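Local coordinates for hydrogenase maturation factor (Thermoanaerobacter tengcongensis, PDB 3VTH), which probably transfers the carbamoyl group of carbamoyl phosphate, with ATP, to the C-terminal cysteine of HypE during maturation of [NiFe]-hydrogenases, at residues A[13-18]-A[81-86]; A[26-31]-A[65-70]; A[36-41]-A[51-56]. All blocks are in the same frame, centred on the assembly; numbering follows the deposited sequence. Where two conformers were deposited one is given.

Interaction 1: A[13-18]-A[81-86]; sequences QINIFG and QVREVE
Gln13 and Arg83 pair across two antiparallel strands of the acylphosphatase-like domain, an alpha/beta sandwich with two helices on one face of its sheet. The strand of 81-86 lies at the edge of that sheet. Gln13 and Arg83 exchange two backbone bonds, N to O at 2.8 Å each way. Asn15 and Gln81 form the next hydrogen-bonded pair, and Ile14 and Val82 the non-hydrogen-bonded pair between them. There Ile14 CG1 meets Val82 CG2 at 4.0 Å, on the face covered by helix 57-69.

Gln13, Asn15, Gln81 and Arg83 share the other face. Arg83 can be followed outward. Its CG stands anti to the carbonyl carbon (chi1 -68°), and the chain runs extended as far as NE, beside Gln13. CB is 3.9 Å from Gln13 O. CD passes the end of the Gln13 side chain, whose amide plane is 20° from the guanidinium. At the tip, NH1 donates to Gln81 OE1 at 2.9 Å, tilted somewhat from both flat groups. NH1 also donates to a water lying in the guanidinium plane, 3.0 Å away. That water also donates to Gln13 O and, weakly, to Gln81 O, so it ties the arginine tip back to both strands.

Gln81 is gripped a second time, since its NE2 bonds to Glu79. At Val85, CG1 touches Gln13 CB, and the two side chains cross at about a right angle. Phe17 turns a ring edge to Gln81: CE1 is 3.4 Å from Gln81 CD, with ring and amide planes 74° apart.

Interaction 2: A[26-31]-A[65-70]; sequences RPFVFN and REIKEN. With PO4 (phosphate ion), chain E.
Phe28 reaches from helix 25-35 to the end of helix 57-69, joining the two helices on one face of the acylphosphatase-like sheet. The segments run roughly antiparallel, at 142°, with axes 11.1 Å apart, so the Phe28 side chain bridges the gap, meeting both backbone oxygens and side chains.

Phe28 CB points toward the other helix, and CG is anti to the backbone N (chi1 175°). The far end of the ring does the touching. CZ lies 3.2 Å from Asn70 O, where the chain leaves the helix. Glu66 O sits near the ring plane, at the edge. CE1 meets Ile67 CG1 at 4.1 Å, the two side chains crossing obliquely. Apart from the ring, Val29 CG2 and Ile67 CD1 make a looser apolar contact at 4.5 Å.

Arg26, the predicted active-site arginine, instead holds a phosphate ion, probably taken from the crystallisation liquor. Its chain bends at chi3 (-71°), which puts NE 2.8 Å from phosphate O4. The backbone N of Gly22, Val23, Gly24 and Phe25 also bind this ion, consistent with the acylphosphatase phosphate-binding loop. NH1 forms a salt bridge with Asp152. Arg26 N and NE both donate to phosphate O4, while NH2 donates to O3 at 2.8 Å.

Interaction 3: A[36-41]-A[51-56]; sequences YNLKGI and IEVEGE
Lys39 and Glu54 bond through their backbones in both directions, and so do Ile41 and Glu52. Lys39 N to Glu54 O is 2.9 Å and almost straight (174°). CA-H...O contacts lie between these bonds, among them Gly40 CA to Glu52 O at 3.2 Å. Gly40 sits so close that a CB would collide with this oxygen. A water beyond the paired strands donates to Asn37 O and accepts from Glu56 N.

Apolar contacts gather at Leu38. Its CD1 touches Val53 CG1 at 3.9 Å, and CD2 rests on Gly55 CA at 3.8 Å. Leu38 also packs on helix 57-69. On the other face Ile41 runs beside Glu52, pointing the same way. Its CG1 lies between the backbone N and the carbonyl carbon (chi1 59°), and meets Glu52 CB at 3.9 Å.

The glutamate carboxylates have outside partners. Glu52 binds Tyr50, Tyr90 and Lys88. Glu54 takes the backbone N of Lys88 and Tyr90, and Glu56 forms a salt bridge with Arg5. Asn37, with positive phi, is the C-prime residue of the Schellman motif ending helix 25-35. The chain then enters the beta hairpin of strands 39-45 and 48-55, part of the acylphosphatase-like fold.

Overall arrangement
All three contacts lie in the acylphosphatase-like domain near the N-terminus, with centres 12 to 14 Å apart. The order along the chain is strand 10-17, helix 25-35, strands 39-45 and 48-55, helix 57-69 and strand 76-85. Interaction 1 therefore spans interaction 2, which in turn spans interaction 3. This is the beta-alpha-beta-beta-alpha-beta order of acylphosphatases. Interactions 1 and 3 belong to one sheet, where strands 10-17 and 48-55 are neighbours; Ile14 N probably bonds to Ile51 O. Interaction 2 covers that sheet: Ile67 packs on Ile16 and Ile51, and Val29 on Ile51. Ile51, in that core, has its side chain about 8 Å from those of Arg26 and Asn44, the predicted active-site residues.

Interaction 1: A[13-18]-A[81-86]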
loop_
_atom_site.group_PDB
_atom_site.type_symbol
_atom_site.label_atom_id
_atom_site.label_comp_id
_atom_site.label_asym_id
_atom_site.label_seq_id
_atom_site.Cartn_x
_atom_site.Cartn_y
_atom_site.Cartn_z
ATOM N N GLN A 13 30.595 17.382 15.453
ATOM C CA GLN A 13 29.428 17.669 14.631
ATOM C C GLN A 13 28.804 16.335 14.258
ATOM O O GLN A 13 29.512 15.416 13.844
ATOM C CB GLN A 13 29.832 18.448 13.386
ATOM C CG GLN A 13 28.718 18.634 12.375
ATOM C CD GLN A 13 29.276 19.044 11.028
ATOM O OE1 GLN A 13 30.224 19.827 10.956
ATOM N NE2 GLN A 13 28.707 18.506 9.958
ATOM N N ILE A 14 27.486 16.232 14.433
ATOM C CA ILE A 14 26.748 14.993 14.203
ATOM C C ILE A 14 25.577 15.250 13.242
ATOM O O ILE A 14 24.746 16.120 13.485
ATOM C CB ILE A 14 26.236 14.371 15.540
ATOM C CG1 ILE A 14 27.405 14.124 16.512
ATOM C CG2 ILE A 14 25.471 13.048 15.278
ATOM C CD1 ILE A 14 26.995 14.006 17.987
ATOM N N ASN A 15 25.532 14.502 12.147
ATOM C CA ASN A 15 24.420 14.584 11.194
ATOM C C ASN A 15 23.684 13.264 11.189
ATOM O O ASN A 15 24.308 12.193 11.119
ATOM C CB ASN A 15 24.934 14.882 9.786
ATOM C CG ASN A 15 25.548 16.244 9.680
ATOM O OD1 ASN A 15 24.854 17.230 9.427
ATOM N ND2 ASN A 15 26.847 16.323 9.900
ATOM N N ILE A 16 22.363 13.339 11.287
ATOM C CA ILE A 16 21.540 12.144 11.329
ATOM C C ILE A 16 20.573 12.178 10.142
ATOM O O ILE A 16 19.958 13.214 9.866
ATOM C CB ILE A 16 20.791 12.035 12.663
ATOM C CG1 ILE A 16 21.766 12.292 13.836
ATOM C CG2 ILE A 16 20.032 10.669 12.764
ATOM C CD1 ILE A 16 21.232 11.962 15.184
ATOM N N PHE A 17 20.469 11.048 9.443
ATOM C CA PHE A 17 19.718 10.954 8.198
ATOM C C PHE A 17 18.642 9.880 8.287
ATOM O O PHE A 17 18.815 8.894 8.997
ATOM C CB PHE A 17 20.664 10.610 7.031
ATOM C CG PHE A 17 21.810 11.577 6.873
ATOM C CD1 PHE A 17 23.081 11.247 7.315
ATOM C CD2 PHE A 17 21.609 12.824 6.294
ATOM C CE1 PHE A 17 24.158 12.145 7.169
ATOM C CE2 PHE A 17 22.665 13.730 6.143
ATOM C CZ PHE A 17 23.946 13.388 6.581
ATOM N N GLY A 18 17.570 10.062 7.517
ATOM C CA GLY A 18 16.436 9.133 7.483
ATOM C C GLY A 18 15.161 9.872 7.843
ATOM O O GLY A 18 15.038 11.073 7.596
ATOM N N GLN A 81 26.437 10.453 11.083
ATOM C CA GLN A 81 27.816 10.845 10.759
ATOM C C GLN A 81 28.342 11.679 11.910
ATOM O O GLN A 81 27.651 12.569 12.399
ATOM C CB GLN A 81 27.903 11.648 9.452
ATOM C CG GLN A 81 27.523 10.883 8.190
ATOM C CD GLN A 81 27.561 11.746 6.931
ATOM O OE1 GLN A 81 27.689 12.978 6.997
ATOM N NE2 GLN A 81 27.441 11.102 5.780
ATOM N N VAL A 82 29.560 11.382 12.347
ATOM C CA VAL A 82 30.164 12.084 13.477
ATOM C C VAL A 82 31.533 12.595 13.036
ATOM O O VAL A 82 32.342 11.828 12.520
ATOM C CB VAL A 82 30.294 11.136 14.699
ATOM C CG1 VAL A 82 31.063 11.793 15.867
ATOM C CG2 VAL A 82 28.912 10.639 15.145
ATOM N N ARG A 83 31.777 13.888 13.240
ATOM C CA ARG A 83 33.044 14.525 12.855
ATOM C C ARG A 83 33.630 15.290 14.043
ATOM O O ARG A 83 32.896 15.929 14.792
ATOM C CB ARG A 83 32.815 15.531 11.722
ATOM C CG ARG A 83 32.422 14.956 10.361
ATOM C CD ARG A 83 31.729 16.051 9.533
ATOM N NE ARG A 83 31.641 15.758 8.100
ATOM C CZ ARG A 83 30.573 15.250 7.482
ATOM N NH1 ARG A 83 29.477 14.942 8.160
ATOM N NH2 ARG A 83 30.608 15.041 6.169
ATOM N N GLU A 84 34.950 15.223 14.186
ATOM C CA GLU A 84 35.713 16.071 15.110
ATOM C C GLU A 84 35.777 17.492 14.540
ATOM O O GLU A 84 36.149 17.678 13.388
ATOM C CB GLU A 84 37.138 15.511 15.280
ATOM C CG GLU A 84 38.044 16.337 16.214
ATOM C CD GLU A 84 39.566 16.145 15.993
ATOM O OE1 GLU A 84 40.010 15.617 14.939
ATOM O OE2 GLU A 84 40.338 16.553 16.891
ATOM N N VAL A 85 35.382 18.487 15.329
ATOM C CA VAL A 85 35.444 19.890 14.892
ATOM C C VAL A 85 36.099 20.715 15.981
ATOM O O VAL A 85 36.293 20.221 17.088
ATOM C CB VAL A 85 34.038 20.486 14.543
ATOM C CG1 VAL A 85 33.438 19.794 13.325
ATOM C CG2 VAL A 85 33.072 20.425 15.742
ATOM N N GLU A 86 36.441 21.963 15.676
ATOM C CA GLU A 86 37.052 22.847 16.679
ATOM C C GLU A 86 35.998 23.336 17.678
ATOM O O GLU A 86 34.822 23.442 17.344
ATOM C CB GLU A 86 37.750 24.039 16.020
ATOM C CG GLU A 86 38.699 23.679 14.867
ATOM C CD GLU A 86 39.589 22.460 15.148
ATOM O OE1 GLU A 86 39.344 21.394 14.526
ATOM O OE2 GLU A 86 40.511 22.562 15.987
HETATM O O HOH W 1 28.971 14.869 11.149
#

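Interaction 2: A[26-31]-A[65-70]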
loop_
_atom_site.group_PDB
_atom_site.type_symbol
_atom_site.label_atom_id
_atom_site.label_comp_id
_atom_site.label_asym_id
_atom_site.label_seq_id
_atom_site.Cartn_x
_atom_site.Cartn_y
_atom_site.Cartn_z
ATOM N N ARG A 26 14.539 17.056 17.965
ATOM C CA ARG A 26 15.122 18.267 18.550
ATOM C C ARG A 26 14.959 18.314 20.073
ATOM O O ARG A 26 15.961 18.442 20.769
ATOM C CB ARG A 26 14.637 19.541 17.844
ATOM C CG ARG A 26 15.261 19.700 16.436
ATOM C CD ARG A 26 14.594 20.791 15.635
ATOM N NE ARG A 26 13.232 20.411 15.217
ATOM C CZ ARG A 26 12.401 21.201 14.537
ATOM N NH1 ARG A 26 12.778 22.435 14.177
ATOM N NH2 ARG A 26 11.190 20.748 14.199
ATOM N N PRO A 27 13.721 18.144 20.602
ATOM C CA PRO A 27 13.615 18.115 22.070
ATOM C C PRO A 27 14.361 16.947 22.736
ATOM O O PRO A 27 14.933 17.136 23.808
ATOM C CB PRO A 27 12.097 18.010 22.332
ATOM C CG PRO A 27 11.478 17.630 21.023
ATOM C CD PRO A 27 12.386 18.203 19.963
ATOM N N PHE A 28 14.348 15.769 22.108
ATOM C CA PHE A 28 15.122 14.623 22.577
ATOM C C PHE A 28 16.624 14.987 22.724
ATOM O O PHE A 28 17.222 14.765 23.769
ATOM C CB PHE A 28 14.924 13.435 21.611
ATOM C CG PHE A 28 15.772 12.225 21.929
ATOM C CD1 PHE A 28 16.756 11.807 21.051
ATOM C CD2 PHE A 28 15.584 11.515 23.109
ATOM C CE1 PHE A 28 17.552 10.689 21.333
ATOM C CE2 PHE A 28 16.378 10.395 23.404
ATOM C CZ PHE A 28 17.358 9.980 22.502
ATOM N N VAL A 29 17.205 15.577 21.686
ATOM C CA VAL A 29 18.635 15.931 21.710
ATOM C C VAL A 29 18.902 16.972 22.781
ATOM O O VAL A 29 19.878 16.870 23.519
ATOM C CB VAL A 29 19.117 16.387 20.303
ATOM C CG1 VAL A 29 20.441 17.174 20.358
ATOM C CG2 VAL A 29 19.247 15.155 19.386
ATOM N N PHE A 30 18.021 17.963 22.878
ATOM C CA PHE A 30 18.174 18.988 23.899
ATOM C C PHE A 30 18.284 18.353 25.283
ATOM O O PHE A 30 19.157 18.707 26.088
ATOM C CB PHE A 30 16.996 19.971 23.866
ATOM C CG PHE A 30 17.072 21.032 24.930
ATOM C CD1 PHE A 30 16.529 20.809 26.191
ATOM C CD2 PHE A 30 17.684 22.261 24.667
ATOM C CE1 PHE A 30 16.601 21.802 27.200
ATOM C CE2 PHE A 30 17.765 23.260 25.662
ATOM C CZ PHE A 30 17.226 23.035 26.926
ATOM N N ASN A 31 17.382 17.420 25.542
ATOM C CA ASN A 31 17.282 16.842 26.871
ATOM C C ASN A 31 18.474 15.944 27.202
ATOM O O ASN A 31 18.996 16.019 28.310
ATOM C CB ASN A 31 15.930 16.141 27.066
ATOM C CG ASN A 31 14.764 17.133 27.172
ATOM O OD1 ASN A 31 13.783 17.050 26.420
ATOM N ND2 ASN A 31 14.870 18.079 28.102
ATOM N N ARG A 65 25.685 7.337 22.193
ATOM C CA ARG A 65 25.146 6.025 22.550
ATOM C C ARG A 65 23.642 6.094 22.841
ATOM O O ARG A 65 22.896 5.204 22.434
ATOM C CB ARG A 65 25.896 5.472 23.760
ATOM C CG ARG A 65 25.791 3.978 23.969
ATOM C CD ARG A 65 26.846 3.488 24.994
ATOM N NE ARG A 65 26.660 4.106 26.311
ATOM C CZ ARG A 65 27.561 4.860 26.951
ATOM N NH1 ARG A 65 28.765 5.103 26.428
ATOM N NH2 ARG A 65 27.256 5.360 28.146
ATOM N N GLU A 66 23.199 7.143 23.538
ATOM C CA GLU A 66 21.759 7.328 23.787
ATOM C C GLU A 66 20.976 7.492 22.490
ATOM O O GLU A 66 19.910 6.901 22.333
ATOM C CB GLU A 66 21.476 8.501 24.723
ATOM C CG GLU A 66 21.240 8.103 26.177
ATOM C CD GLU A 66 19.798 7.695 26.438
ATOM O OE1 GLU A 66 18.907 8.566 26.351
ATOM O OE2 GLU A 66 19.556 6.502 26.739
ATOM N N ILE A 67 21.511 8.283 21.566
ATOM C CA ILE A 67 20.867 8.451 20.268
ATOM C C ILE A 67 20.762 7.107 19.541
ATOM O O ILE A 67 19.689 6.754 19.051
ATOM C CB ILE A 67 21.587 9.473 19.379
ATOM C CG1 ILE A 67 21.446 10.880 19.962
ATOM C CG2 ILE A 67 20.993 9.438 17.967
ATOM C CD1 ILE A 67 22.331 11.927 19.305
ATOM N N LYS A 68 21.864 6.359 19.494
ATOM C CA LYS A 68 21.899 5.064 18.814
ATOM C C LYS A 68 20.994 4.037 19.499
ATOM O O LYS A 68 20.349 3.239 18.821
ATOM C CB LYS A 68 23.342 4.529 18.701
ATOM C CG LYS A 68 24.286 5.437 17.874
ATOM C CD LYS A 68 25.724 4.944 17.889
ATOM C CE LYS A 68 26.540 5.547 16.750
ATOM N NZ LYS A 68 27.984 5.146 16.818
ATOM N N GLU A 69 20.939 4.068 20.831
ATOM C CA GLU A 69 20.224 3.045 21.611
ATOM C C GLU A 69 18.725 3.279 21.771
ATOM O O GLU A 69 17.942 2.329 21.706
ATOM C CB GLU A 69 20.853 2.858 22.991
ATOM C CG GLU A 69 21.989 1.854 23.009
ATOM C CD GLU A 69 22.747 1.839 24.330
ATOM O OE1 GLU A 69 22.217 2.335 25.352
ATOM O OE2 GLU A 69 23.883 1.327 24.341
ATOM N N ASN A 70 18.319 4.516 22.045
ATOM C CA ASN A 70 16.876 4.791 22.092
ATOM C C ASN A 70 16.471 6.078 21.412
ATOM O O ASN A 70 16.098 7.051 22.069
ATOM C CB ASN A 70 16.263 4.639 23.491
ATOM C CG ASN A 70 16.965 5.437 24.520
ATOM O OD1 ASN A 70 17.929 4.966 25.137
ATOM N ND2 ASN A 70 16.472 6.653 24.758
HETATM P P PO4 E . 11.363 17.250 15.321
HETATM O O1 PO4 E . 9.973 16.978 15.827
HETATM O O2 PO4 E . 12.113 15.956 15.123
HETATM O O3 PO4 E . 11.258 17.935 13.988
HETATM O O4 PO4 E . 12.113 18.115 16.315
#

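Interaction 3: A[36-41]-A[51-56]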
loop_
_atom_site.group_PDB
_atom_site.type_symbol
_atom_site.label_atom_id
_atom_site.label_comp_id
_atom_site.label_asym_id
_atom_site.label_seq_id
_atom_site.Cartn_x
_atom_site.Cartn_y
_atom_site.Cartn_z
ATOM N N TYR A 36 23.987 15.149 29.799
ATOM C CA TYR A 36 25.418 14.887 29.749
ATOM C C TYR A 36 26.254 16.167 29.735
ATOM O O TYR A 36 27.408 16.163 29.310
ATOM C CB TYR A 36 25.739 13.971 28.553
ATOM C CG TYR A 36 25.068 12.618 28.663
ATOM C CD1 TYR A 36 25.406 11.736 29.694
ATOM C CD2 TYR A 36 24.096 12.222 27.747
ATOM C CE1 TYR A 36 24.783 10.487 29.811
ATOM C CE2 TYR A 36 23.464 10.978 27.857
ATOM C CZ TYR A 36 23.822 10.121 28.893
ATOM O OH TYR A 36 23.213 8.898 29.005
ATOM N N ASN A 37 25.662 17.262 30.202
ATOM C CA ASN A 37 26.377 18.532 30.328
ATOM C C ASN A 37 27.147 18.936 29.072
ATOM O O ASN A 37 28.315 19.323 29.141
ATOM C CB ASN A 37 27.309 18.503 31.551
ATOM C CG ASN A 37 26.546 18.304 32.846
ATOM O OD1 ASN A 37 25.660 19.089 33.177
ATOM N ND2 ASN A 37 26.865 17.235 33.570
ATOM N N LEU A 38 26.479 18.842 27.928
ATOM C CA LEU A 38 27.053 19.291 26.670
ATOM C C LEU A 38 26.483 20.645 26.276
ATOM O O LEU A 38 25.340 20.966 26.580
ATOM C CB LEU A 38 26.788 18.273 25.557
ATOM C CG LEU A 38 27.273 16.849 25.856
ATOM C CD1 LEU A 38 26.883 15.896 24.719
ATOM C CD2 LEU A 38 28.790 16.800 26.120
ATOM N N LYS A 39 27.303 21.437 25.599
ATOM C CA LYS A 39 26.893 22.739 25.094
ATOM C C LYS A 39 26.897 22.629 23.572
ATOM O O LYS A 39 27.511 21.713 23.015
ATOM C CB LYS A 39 27.890 23.805 25.585
ATOM C CG LYS A 39 27.794 24.060 27.086
ATOM C CD LYS A 39 29.163 24.311 27.688
ATOM C CE LYS A 39 29.096 24.560 29.217
ATOM N NZ LYS A 39 28.380 23.459 29.949
ATOM N N GLY A 40 26.228 23.547 22.893
ATOM C CA GLY A 40 26.122 23.461 21.437
ATOM C C GLY A 40 24.737 23.801 20.939
ATOM O O GLY A 40 24.005 24.550 21.597
ATOM N N ILE A 41 24.387 23.240 19.784
ATOM C CA ILE A 41 23.153 23.561 19.082
ATOM C C ILE A 41 22.599 22.331 18.373
ATOM O O ILE A 41 23.338 21.385 18.044
ATOM C CB ILE A 41 23.347 24.744 18.058
ATOM C CG1 ILE A 41 24.421 24.398 17.007
ATOM C CG2 ILE A 41 23.703 26.051 18.803
ATOM C CD1 ILE A 41 24.413 25.266 15.769
ATOM N N ILE A 51 23.629 18.509 14.506
ATOM C CA ILE A 51 23.995 18.681 15.918
ATOM C C ILE A 51 25.451 19.108 16.029
ATOM O O ILE A 51 26.310 18.583 15.317
ATOM C CB ILE A 51 23.830 17.361 16.721
ATOM C CG1 ILE A 51 22.389 16.838 16.666
ATOM C CG2 ILE A 51 24.243 17.551 18.196
ATOM C CD1 ILE A 51 22.271 15.343 16.997
ATOM N N GLU A 52 25.710 20.068 16.915
ATOM C CA GLU A 52 27.065 20.408 17.364
ATOM C C GLU A 52 27.069 20.277 18.883
ATOM O O GLU A 52 26.249 20.912 19.561
ATOM C CB GLU A 52 27.426 21.848 16.996
ATOM C CG GLU A 52 27.610 22.102 15.500
ATOM C CD GLU A 52 28.082 23.525 15.163
ATOM O OE1 GLU A 52 28.596 24.236 16.057
ATOM O OE2 GLU A 52 27.939 23.928 13.980
ATOM N N VAL A 53 27.957 19.436 19.413
ATOM C CA VAL A 53 28.093 19.282 20.871
ATOM C C VAL A 53 29.538 19.502 21.286
ATOM O O VAL A 53 30.459 19.099 20.568
ATOM C CB VAL A 53 27.596 17.900 21.392
ATOM C CG1 VAL A 53 26.065 17.853 21.427
ATOM C CG2 VAL A 53 28.149 16.749 20.536
ATOM N N GLU A 54 29.712 20.173 22.425
ATOM C CA GLU A 54 31.013 20.406 23.042
ATOM C C GLU A 54 30.928 19.980 24.492
ATOM O O GLU A 54 29.985 20.357 25.192
ATOM C CB GLU A 54 31.407 21.896 22.994
ATOM C CG GLU A 54 31.250 22.510 21.613
ATOM C CD GLU A 54 31.828 23.903 21.479
ATOM O OE1 GLU A 54 32.157 24.256 20.326
ATOM O OE2 GLU A 54 31.945 24.645 22.489
ATOM N N GLY A 55 31.899 19.178 24.919
ATOM C CA GLY A 55 32.067 18.802 26.330
ATOM C C GLY A 55 33.174 17.771 26.510
ATOM O O GLY A 55 34.055 17.638 25.651
ATOM N N GLU A 56 33.134 17.053 27.632
ATOM C CA GLU A 56 34.048 15.945 27.878
ATOM C C GLU A 56 33.775 14.830 26.888
ATOM O O GLU A 56 32.617 14.565 26.543
ATOM C CB GLU A 56 33.904 15.404 29.304
ATOM C CG GLU A 56 34.282 16.383 30.406
ATOM C CD GLU A 56 35.785 16.576 30.570
ATOM O OE1 GLU A 56 36.171 17.541 31.257
ATOM O OE2 GLU A 56 36.590 15.770 30.040
HETATM O O HOH W 2 30.795 17.493 29.353
#